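Local coordinates for protein encapsulated ferritin (Haliangium ochraceum, PDB 5N5F) that oxidises ferrous to ferric iron as a ferritin-like ferroxidase carried as cargo inside an encapsulin nanocompartment, using oxygen as the oxidant, at residues K19-A24 / L69-R74; V26-E31 / E63-T68; E33-Y38 / H56-E61. One frame throughout, in Å; residues are numbered along the deposited sequence.

How the interactions relate
All three contacts join the same two helices, 16-44 and 48-75, which run antiparallel as one helical hairpin. Going outward from its turn come interaction 3, interaction 2 and interaction 1, so the first segments follow one another along the chain while their partners return in reverse order. Centres of neighbouring contacts are about 10 Å apart, and those of interactions 1 and 3 about 20 Å apart, on opposite sides of the chain's centre. The local axes are widest apart at interaction 1. Interactions 2 and 3 hold residues that probably bind iron, and all three touch the third subunit, consistent with a hairpin that carries the iron site and takes part in the decamer.

Interaction 1 of 3, residues K19-A24 / L69-R74; sequences KNMHRA and LEWIRR
Within the antiparallel helical hairpin of this N-terminal ferritin-like domain, N20, M21 and A24 of helix 16-44 pack against W71 and I72 of helix 48-75. The local axes are 10.4 Å apart and their directions differ by 157°, a wide spacing that calls for large side chains. W71 fills much of it. Its CG stands anti to the backbone N (chi1 -175°), and beyond it CE3 and CZ3 of the ring reach A24, with CZ3 3.9 Å from A24 CB, where a methyl group leaves room for the indole. M21 brings its CE to 3.9 Å from the same W71 CZ3, on an oblique approach, while N20 CB sits 4.2 Å from W71 CH2. Flexible methionine suits this place: the bend at chi2 brings M21 SD to 3.7 Å from I72 CG2, and that at chi3 turns CE to W71. I72, with two branches, touches both neighbours, CG2 meeting the M21 sulfur and CG1 lying 3.8 Å from A24 CB.

No hydrogen bond crosses between 19-24 and 69-74; the polar ends of N20 and W71 are met by another chain. W71 NE1 bonds to E47 OE1 and N20 ND2 to S46 OG, both of the third subunit. An alanine in place of W71 would probably open a gap beside A24 and the M21 methyl and leave E47 of that subunit without its indole partner.

E70, on helix 48-75, takes R73 side-on, NE to OE1 and NH2 to OE2, each acceptor met on its syn side. R74 NE reaches E70 OE2 from the anti side at 2.8 Å. Backbone amides of F88 and T89 of the second subunit also bond to this carboxylate.

The packing belongs to the antiparallel helical hairpin of the ferritin-like fold, here in the decameric ring of an encapsulated ferritin.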
loop_
_atom_site.group_PDB
_atom_site.type_symbol
_atom_site.label_atom_id
_atom_site.label_comp_id
_atom_site.label_asym_id
_atom_site.label_seq_id
_atom_site.Cartn_x
_atom_site.Cartn_y
_atom_site.Cartn_z
ATOM N N LYS B 19 -4.969 -24.174 -2.647
ATOM C CA LYS B 19 -4.530 -23.416 -1.480
ATOM C C LYS B 19 -3.100 -23.770 -1.092
ATOM O O LYS B 19 -2.321 -22.890 -0.708
ATOM C CB LYS B 19 -5.487 -23.656 -0.314
ATOM C CG LYS B 19 -6.909 -23.180 -0.588
ATOM C CD LYS B 19 -7.662 -22.875 0.697
ATOM C CE LYS B 19 -8.089 -24.140 1.420
ATOM N NZ LYS B 19 -9.410 -24.625 0.945
ATOM N N ASN B 20 -2.730 -25.050 -1.187
ATOM C CA ASN B 20 -1.346 -25.429 -0.920
ATOM C C ASN B 20 -0.409 -24.895 -1.994
ATOM O O ASN B 20 0.735 -24.537 -1.694
ATOM C CB ASN B 20 -1.227 -26.948 -0.814
ATOM C CG ASN B 20 -1.841 -27.491 0.460
ATOM O OD1 ASN B 20 -1.706 -26.896 1.532
ATOM N ND2 ASN B 20 -2.526 -28.622 0.351
ATOM N N MET B 21 -0.870 -24.838 -3.244
ATOM C CA MET B 21 -0.076 -24.214 -4.295
ATOM C C MET B 21 0.084 -22.720 -4.043
ATOM O O MET B 21 1.138 -22.142 -4.329
ATOM C CB MET B 21 -0.731 -24.458 -5.654
ATOM C CG MET B 21 0.156 -24.146 -6.844
ATOM S SD MET B 21 1.661 -25.141 -6.924
ATOM C CE MET B 21 1.030 -26.799 -6.684
ATOM N N HIS B 22 -0.961 -22.077 -3.520
ATOM C CA HIS B 22 -0.858 -20.668 -3.151
ATOM C C HIS B 22 0.230 -20.463 -2.103
ATOM O O HIS B 22 1.103 -19.601 -2.258
ATOM C CB HIS B 22 -2.215 -20.172 -2.645
ATOM C CG HIS B 22 -2.145 -18.895 -1.865
ATOM N ND1 HIS B 22 -1.837 -17.684 -2.446
ATOM C CD2 HIS B 22 -2.345 -18.642 -0.549
ATOM C CE1 HIS B 22 -1.850 -16.740 -1.522
ATOM N NE2 HIS B 22 -2.155 -17.294 -0.362
ATOM N N ARG B 23 0.201 -21.260 -1.033
ATOM C CA ARG B 23 1.216 -21.135 0.009
ATOM C C ARG B 23 2.617 -21.306 -0.563
ATOM O O ARG B 23 3.542 -20.579 -0.186
ATOM C CB ARG B 23 0.958 -22.156 1.120
ATOM C CG ARG B 23 -0.359 -21.942 1.848
ATOM C CD ARG B 23 -0.567 -22.942 2.975
ATOM N NE ARG B 23 -1.815 -22.681 3.688
ATOM C CZ ARG B 23 -2.977 -23.285 3.451
ATOM N NH1 ARG B 23 -3.083 -24.218 2.517
ATOM N NH2 ARG B 23 -4.047 -22.954 4.163
ATOM N N ALA B 24 2.793 -22.252 -1.486
ATOM C CA ALA B 24 4.117 -22.468 -2.059
ATOM C C ALA B 24 4.508 -21.331 -2.994
ATOM O O ALA B 24 5.657 -20.873 -2.975
ATOM C CB ALA B 24 4.159 -23.807 -2.792
ATOM N N LEU B 69 10.411 -24.623 -5.551
ATOM C CA LEU B 69 10.016 -24.833 -6.939
ATOM C C LEU B 69 9.934 -26.318 -7.260
ATOM O O LEU B 69 9.023 -26.757 -7.971
ATOM C CB LEU B 69 10.997 -24.125 -7.876
ATOM C CG LEU B 69 10.743 -24.254 -9.382
ATOM C CD1 LEU B 69 9.342 -23.779 -9.782
ATOM C CD2 LEU B 69 11.800 -23.477 -10.151
ATOM N N GLU B 70 10.867 -27.113 -6.730
ATOM C CA GLU B 70 10.811 -28.554 -6.944
ATOM C C GLU B 70 9.555 -29.152 -6.326
ATOM O O GLU B 70 8.959 -30.078 -6.888
ATOM C CB GLU B 70 12.064 -29.222 -6.377
ATOM C CG GLU B 70 12.055 -30.755 -6.441
ATOM C CD GLU B 70 11.980 -31.302 -7.856
ATOM O OE1 GLU B 70 12.036 -30.504 -8.815
ATOM O OE2 GLU B 70 11.866 -32.539 -8.010
ATOM N N TRP B 71 9.136 -28.646 -5.164
ATOM C CA TRP B 71 7.877 -29.109 -4.593
ATOM C C TRP B 71 6.713 -28.786 -5.523
ATOM O O TRP B 71 5.844 -29.633 -5.764
ATOM C CB TRP B 71 7.653 -28.484 -3.219
ATOM C CG TRP B 71 6.443 -29.021 -2.528
ATOM C CD1 TRP B 71 6.406 -30.021 -1.601
ATOM C CD2 TRP B 71 5.087 -28.593 -2.709
ATOM N NE1 TRP B 71 5.114 -30.241 -1.193
ATOM C CE2 TRP B 71 4.284 -29.380 -1.862
ATOM C CE3 TRP B 71 4.475 -27.621 -3.507
ATOM C CZ2 TRP B 71 2.902 -29.223 -1.786
ATOM C CZ3 TRP B 71 3.103 -27.468 -3.433
ATOM C CH2 TRP B 71 2.332 -28.265 -2.578
ATOM N N ILE B 72 6.690 -27.567 -6.065
ATOM C CA ILE B 72 5.656 -27.194 -7.025
ATOM C C ILE B 72 5.694 -28.118 -8.237
ATOM O O ILE B 72 4.650 -28.576 -8.718
ATOM C CB ILE B 72 5.827 -25.718 -7.430
ATOM C CG1 ILE B 72 5.554 -24.811 -6.227
ATOM C CG2 ILE B 72 4.908 -25.358 -8.598
ATOM C CD1 ILE B 72 5.878 -23.365 -6.469
ATOM N N ARG B 73 6.892 -28.403 -8.753
ATOM C CA ARG B 73 6.996 -29.191 -9.978
ATOM C C ARG B 73 6.427 -30.590 -9.791
ATOM O O ARG B 73 5.830 -31.154 -10.716
ATOM C CB ARG B 73 8.451 -29.280 -10.435
ATOM C CG ARG B 73 8.619 -29.954 -11.800
ATOM C CD ARG B 73 10.034 -30.461 -12.010
ATOM N NE ARG B 73 10.342 -31.584 -11.130
ATOM C CZ ARG B 73 10.067 -32.857 -11.403
ATOM N NH1 ARG B 73 9.469 -33.191 -12.537
ATOM N NH2 ARG B 73 10.389 -33.801 -10.530
ATOM N N ARG B 74 6.621 -31.177 -8.611
ATOM C CA ARG B 74 6.159 -32.537 -8.373
ATOM C C ARG B 74 4.643 -32.649 -8.289
ATOM O O ARG B 74 4.120 -33.766 -8.370
ATOM C CB ARG B 74 6.796 -33.076 -7.091
ATOM C CG ARG B 74 8.300 -33.253 -7.194
ATOM C CD ARG B 74 8.915 -33.673 -5.866
ATOM N NE ARG B 74 10.366 -33.789 -5.964
ATOM C CZ ARG B 74 11.141 -34.345 -5.038
ATOM N NH1 ARG B 74 10.610 -34.844 -3.930
ATOM N NH2 ARG B 74 12.451 -34.402 -5.225
#

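Interaction 2 of 3, residues V26-E31 / E63-T68; sequences VTLIEE and EHAMMT
L28 and A65 make the tight part of this contact, for L28 CD1 comes within 3.5 Å of A65 CB, closer than usual for two carbons. Alanine's small side chain lets the helices approach here: the CA atoms of L28 and A65 are 5.1 Å apart, and the local axes 8.7 Å. L28 CG stands anti to the backbone N (chi1 174°), and chi2 (52°) turns CD1 to A65, whose O it also meets.

The looser, more polar part lies at T27 and T68. T27 CG2 is 4.1 Å from T68 OG1, the two side chains crossing at about a right angle; T68 CG2, resting at a similar distance from L28 CB, makes the step between the two parts. Nor is this side simply open to water: the touching residues are all buried, and Y38 and E61 of the third subunit pack on E31 and H64.

E31 extends its chain beyond CG and lays the carboxylate against the opposite backbone, with OE1 3.2 Å from A65 CA and OE2 3.3 Å from H64 CB. The carboxylate and imidazole planes are 57° apart. T68 OG1 has both E31 OE1, at 3.3 Å, and H64 O, at 3.0 Å, within reach of its single proton. The H64 ring leads away from segment 26-31, and its NE2 bonds to E60 OE1 of the third subunit.

Carboxylate and imidazole suit this place as metal ligands. E31 and H64 probably bind iron, as in related proteins, and E61 lies close by. Acidic side chains and a histidine gathered on antiparallel helices are typical of ferritin-like iron sites; here the groups face a neighbouring subunit, consistent with the ferroxidase centre that encapsulated ferritins form between subunits.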
loop_
_atom_site.group_PDB
_atom_site.type_symbol
_atom_site.label_atom_id
_atom_site.label_comp_id
_atom_site.label_asym_id
_atom_site.label_seq_id
_atom_site.Cartn_x
_atom_site.Cartn_y
_atom_site.Cartn_z
ATOM N N VAL B 26 3.536 -18.160 -2.950
ATOM C CA VAL B 26 3.887 -16.938 -2.231
ATOM C C VAL B 26 5.250 -17.087 -1.573
ATOM O O VAL B 26 6.015 -16.116 -1.488
ATOM C CB VAL B 26 2.800 -16.559 -1.206
ATOM C CG1 VAL B 26 1.472 -16.318 -1.911
ATOM C CG2 VAL B 26 2.658 -17.620 -0.121
ATOM N N THR B 27 5.591 -18.296 -1.118
ATOM C CA THR B 27 6.900 -18.516 -0.514
ATOM C C THR B 27 8.005 -18.375 -1.552
ATOM O O THR B 27 9.015 -17.700 -1.313
ATOM C CB THR B 27 6.952 -19.895 0.149
ATOM O OG1 THR B 27 5.918 -19.992 1.138
ATOM C CG2 THR B 27 8.304 -20.124 0.822
ATOM N N LEU B 28 7.835 -19.013 -2.712
ATOM C CA LEU B 28 8.797 -18.842 -3.794
ATOM C C LEU B 28 8.940 -17.370 -4.158
ATOM O O LEU B 28 10.057 -16.871 -4.335
ATOM C CB LEU B 28 8.367 -19.665 -5.011
ATOM C CG LEU B 28 9.181 -19.491 -6.296
ATOM C CD1 LEU B 28 10.670 -19.688 -6.040
ATOM C CD2 LEU B 28 8.698 -20.457 -7.365
ATOM N N ILE B 29 7.817 -16.657 -4.261
ATOM C CA ILE B 29 7.859 -15.229 -4.570
ATOM C C ILE B 29 8.663 -14.478 -3.514
ATOM O O ILE B 29 9.541 -13.667 -3.834
ATOM C CB ILE B 29 6.429 -14.674 -4.701
ATOM C CG1 ILE B 29 5.822 -15.121 -6.036
ATOM C CG2 ILE B 29 6.414 -13.150 -4.593
ATOM C CD1 ILE B 29 4.326 -14.931 -6.129
ATOM N N GLU B 30 8.378 -14.736 -2.237
ATOM C CA GLU B 30 9.081 -14.023 -1.173
ATOM C C GLU B 30 10.575 -14.315 -1.209
ATOM O O GLU B 30 11.398 -13.423 -0.962
ATOM C CB GLU B 30 8.496 -14.401 0.187
ATOM C CG GLU B 30 7.083 -13.892 0.407
ATOM C CD GLU B 30 6.419 -14.534 1.606
ATOM O OE1 GLU B 30 7.115 -15.250 2.357
ATOM O OE2 GLU B 30 5.203 -14.326 1.794
ATOM N N GLU B 31 10.948 -15.558 -1.516
ATOM C CA GLU B 31 12.362 -15.899 -1.591
ATOM C C GLU B 31 13.028 -15.222 -2.783
ATOM O O GLU B 31 14.157 -14.733 -2.673
ATOM C CB GLU B 31 12.524 -17.419 -1.647
ATOM C CG GLU B 31 12.208 -18.094 -0.311
ATOM C CD GLU B 31 11.737 -19.530 -0.449
ATOM O OE1 GLU B 31 11.433 -19.964 -1.582
ATOM O OE2 GLU B 31 11.661 -20.227 0.587
ATOM N N GLU B 63 18.621 -21.156 -2.768
ATOM C CA GLU B 63 18.430 -22.565 -2.445
ATOM C C GLU B 63 17.020 -22.824 -1.933
ATOM O O GLU B 63 16.412 -23.850 -2.253
ATOM C CB GLU B 63 19.466 -23.011 -1.409
ATOM C CG GLU B 63 19.392 -24.490 -1.057
ATOM C CD GLU B 63 20.593 -24.967 -0.261
ATOM O OE1 GLU B 63 21.386 -24.114 0.187
ATOM O OE2 GLU B 63 20.745 -26.195 -0.088
ATOM N N HIS B 64 16.484 -21.905 -1.130
ATOM C CA HIS B 64 15.119 -22.063 -0.645
ATOM C C HIS B 64 14.121 -21.979 -1.793
ATOM O O HIS B 64 13.154 -22.746 -1.839
ATOM C CB HIS B 64 14.819 -21.002 0.413
ATOM C CG HIS B 64 15.645 -21.138 1.654
ATOM N ND1 HIS B 64 15.533 -20.273 2.723
ATOM C CD2 HIS B 64 16.594 -22.040 1.999
ATOM C CE1 HIS B 64 16.377 -20.637 3.671
ATOM N NE2 HIS B 64 17.033 -21.706 3.257
ATOM N N ALA B 65 14.352 -21.059 -2.734
ATOM C CA ALA B 65 13.460 -20.904 -3.877
ATOM C C ALA B 65 13.413 -22.172 -4.721
ATOM O O ALA B 65 12.336 -22.604 -5.147
ATOM C CB ALA B 65 13.913 -19.719 -4.728
ATOM N N MET B 66 14.573 -22.780 -4.977
ATOM C CA MET B 66 14.617 -23.963 -5.827
ATOM C C MET B 66 14.096 -25.198 -5.103
ATOM O O MET B 66 13.574 -26.115 -5.749
ATOM C CB MET B 66 16.042 -24.189 -6.330
ATOM C CG MET B 66 16.586 -23.031 -7.169
ATOM S SD MET B 66 15.591 -22.652 -8.636
ATOM C CE MET B 66 14.517 -21.349 -8.032
ATOM N N MET B 67 14.220 -25.243 -3.775
ATOM C CA MET B 67 13.546 -26.284 -3.007
ATOM C C MET B 67 12.036 -26.166 -3.157
ATOM O O MET B 67 11.344 -27.155 -3.434
ATOM C CB MET B 67 13.936 -26.195 -1.531
ATOM C CG MET B 67 15.360 -26.625 -1.225
ATOM S SD MET B 67 15.905 -26.155 0.435
ATOM C CE MET B 67 14.734 -27.053 1.442
ATOM N N THR B 68 11.508 -24.951 -2.981
ATOM C CA THR B 68 10.075 -24.731 -3.133
ATOM C C THR B 68 9.621 -25.033 -4.557
ATOM O O THR B 68 8.558 -25.628 -4.766
ATOM C CB THR B 68 9.726 -23.290 -2.761
ATOM O OG1 THR B 68 10.208 -22.994 -1.439
ATOM C CG2 THR B 68 8.224 -23.076 -2.811
#

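Interaction 3 of 3, residues E33-Y38 / H56-E61; sequences EAVDWY and HNKNEE
The ring of Y38 turns its edge to helix 48-75: N57 C and K58 N lie at that edge, near the ring plane, with Y38 CD2 3.3 Å from K58 N. N57 CB and E61 CG approach the ring obliquely. W37 carries E33 O over one face, 3.1 Å above the plane and offset toward the rim, while H56 presents its edge to N57, with ND1 bonded to N57 OD1 at 2.9 Å.

A flat tyrosine suits the close spacing, since its edge slips beside the opposite backbone. Y38 and K58 pass each other in opposite directions, CB to CB at 3.6 Å. The aliphatic part of K58 thus serves the packing, while its NZ bonds to Q39 OE1.

E61 CG meets A34 CB at 3.8 Å, and E61 CB lies 3.9 Å from V35 CG2; small and branched apolar residues thus flank the stem of an acid. E61 probably binds iron, as in related proteins, and its OE2 lies close to the OE2 of E61 of the third subunit, two like groups that a metal between them could reconcile. Paired acids across a subunit interface are consistent with the shared ferroxidase site of encapsulated ferritins.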
loop_
_atom_site.group_PDB
_atom_site.type_symbol
_atom_site.label_atom_id
_atom_site.label_comp_id
_atom_site.label_asym_id
_atom_site.label_seq_id
_atom_site.Cartn_x
_atom_site.Cartn_y
_atom_site.Cartn_z
ATOM N N GLU B 33 12.136 -12.384 -4.027
ATOM C CA GLU B 33 12.279 -10.974 -3.678
ATOM C C GLU B 33 13.513 -10.748 -2.812
ATOM O O GLU B 33 14.245 -9.770 -3.005
ATOM C CB GLU B 33 11.013 -10.481 -2.977
ATOM C CG GLU B 33 9.815 -10.391 -3.912
ATOM C CD GLU B 33 8.531 -9.990 -3.212
ATOM O OE1 GLU B 33 8.528 -9.888 -1.968
ATOM O OE2 GLU B 33 7.520 -9.773 -3.913
ATOM N N ALA B 34 13.767 -11.651 -1.862
ATOM C CA ALA B 34 14.984 -11.565 -1.064
ATOM C C ALA B 34 16.230 -11.614 -1.941
ATOM O O ALA B 34 17.217 -10.918 -1.671
ATOM C CB ALA B 34 15.011 -12.693 -0.034
ATOM N N VAL B 35 16.204 -12.437 -2.996
ATOM C CA VAL B 35 17.354 -12.547 -3.892
ATOM C C VAL B 35 17.630 -11.212 -4.571
ATOM O O VAL B 35 18.784 -10.789 -4.700
ATOM C CB VAL B 35 17.119 -13.671 -4.922
ATOM C CG1 VAL B 35 18.217 -13.686 -5.983
ATOM C CG2 VAL B 35 17.049 -15.019 -4.222
ATOM N N ASP B 36 16.578 -10.534 -5.031
ATOM C CA ASP B 36 16.763 -9.245 -5.688
ATOM C C ASP B 36 17.198 -8.174 -4.691
ATOM O O ASP B 36 18.121 -7.399 -4.965
ATOM C CB ASP B 36 15.468 -8.836 -6.392
ATOM C CG ASP B 36 15.600 -7.535 -7.153
ATOM O OD1 ASP B 36 16.740 -7.106 -7.414
ATOM O OD2 ASP B 36 14.557 -6.943 -7.503
ATOM N N TRP B 37 16.554 -8.123 -3.526
ATOM C CA TRP B 37 16.844 -7.066 -2.563
ATOM C C TRP B 37 18.221 -7.233 -1.928
ATOM O O TRP B 37 18.889 -6.234 -1.633
ATOM C CB TRP B 37 15.761 -7.037 -1.487
ATOM C CG TRP B 37 14.396 -6.762 -2.032
ATOM C CD1 TRP B 37 14.092 -6.229 -3.254
ATOM C CD2 TRP B 37 13.145 -7.014 -1.382
ATOM N NE1 TRP B 37 12.728 -6.132 -3.402
ATOM C CE2 TRP B 37 12.125 -6.606 -2.266
ATOM C CE3 TRP B 37 12.788 -7.546 -0.140
ATOM C CZ2 TRP B 37 10.774 -6.711 -1.945
ATOM C CZ3 TRP B 37 11.447 -7.649 0.177
ATOM C CH2 TRP B 37 10.456 -7.234 -0.722
ATOM N N TYR B 38 18.665 -8.470 -1.711
ATOM C CA TYR B 38 19.988 -8.672 -1.126
ATOM C C TYR B 38 21.084 -8.222 -2.081
ATOM O O TYR B 38 22.051 -7.576 -1.663
ATOM C CB TYR B 38 20.185 -10.138 -0.745
ATOM C CG TYR B 38 19.450 -10.566 0.509
ATOM C CD1 TYR B 38 18.425 -9.794 1.049
ATOM C CD2 TYR B 38 19.791 -11.742 1.159
ATOM C CE1 TYR B 38 17.757 -10.193 2.193
ATOM C CE2 TYR B 38 19.135 -12.146 2.306
ATOM C CZ TYR B 38 18.119 -11.371 2.818
ATOM O OH TYR B 38 17.468 -11.783 3.957
ATOM N N HIS B 56 26.054 -14.232 1.135
ATOM C CA HIS B 56 25.954 -15.595 1.643
ATOM C C HIS B 56 24.505 -15.988 1.891
ATOM O O HIS B 56 24.090 -17.104 1.558
ATOM C CB HIS B 56 26.764 -15.738 2.930
ATOM C CG HIS B 56 26.566 -17.050 3.624
ATOM N ND1 HIS B 56 25.477 -17.309 4.428
ATOM C CD2 HIS B 56 27.319 -18.175 3.635
ATOM C CE1 HIS B 56 25.567 -18.538 4.905
ATOM N NE2 HIS B 56 26.676 -19.085 4.439
ATOM N N ASN B 57 23.723 -15.091 2.484
ATOM C CA ASN B 57 22.332 -15.408 2.771
ATOM C C ASN B 57 21.465 -15.278 1.526
ATOM O O ASN B 57 20.494 -16.026 1.374
ATOM C CB ASN B 57 21.814 -14.512 3.897
ATOM C CG ASN B 57 22.495 -14.800 5.226
ATOM O OD1 ASN B 57 23.154 -15.832 5.391
ATOM N ND2 ASN B 57 22.335 -13.895 6.183
ATOM N N LYS B 58 21.804 -14.352 0.628
ATOM C CA LYS B 58 21.161 -14.318 -0.679
ATOM C C LYS B 58 21.209 -15.693 -1.329
ATOM O O LYS B 58 20.198 -16.202 -1.827
ATOM C CB LYS B 58 21.847 -13.280 -1.573
ATOM C CG LYS B 58 21.377 -13.290 -3.025
ATOM C CD LYS B 58 22.333 -12.557 -3.947
ATOM C CE LYS B 58 22.363 -13.223 -5.315
ATOM N NZ LYS B 58 22.945 -12.347 -6.375
ATOM N N ASN B 59 22.391 -16.312 -1.324
ATOM C CA ASN B 59 22.566 -17.598 -1.985
ATOM C C ASN B 59 21.722 -18.682 -1.334
ATOM O O ASN B 59 21.232 -19.583 -2.025
ATOM C CB ASN B 59 24.046 -17.980 -1.978
ATOM C CG ASN B 59 24.872 -17.102 -2.897
ATOM O OD1 ASN B 59 24.329 -16.394 -3.750
ATOM N ND2 ASN B 59 26.186 -17.153 -2.742
ATOM N N GLU B 60 21.534 -18.618 -0.014
ATOM C CA GLU B 60 20.646 -19.577 0.633
ATOM C C GLU B 60 19.186 -19.293 0.304
ATOM O O GLU B 60 18.367 -20.219 0.286
ATOM C CB GLU B 60 20.876 -19.574 2.143
ATOM C CG GLU B 60 22.264 -20.061 2.535
ATOM C CD GLU B 60 22.383 -20.424 4.006
ATOM O OE1 GLU B 60 21.431 -20.168 4.771
ATOM O OE2 GLU B 60 23.434 -20.975 4.395
ATOM N N GLU B 61 18.837 -18.031 0.035
ATOM C CA GLU B 61 17.485 -17.736 -0.429
ATOM C C GLU B 61 17.230 -18.374 -1.790
ATOM O O GLU B 61 16.133 -18.880 -2.047
ATOM C CB GLU B 61 17.255 -16.225 -0.492
ATOM C CG GLU B 61 17.352 -15.512 0.856
ATOM C CD GLU B 61 16.472 -16.139 1.920
ATOM O OE1 GLU B 61 15.260 -16.314 1.670
ATOM O OE2 GLU B 61 16.999 -16.473 3.001
#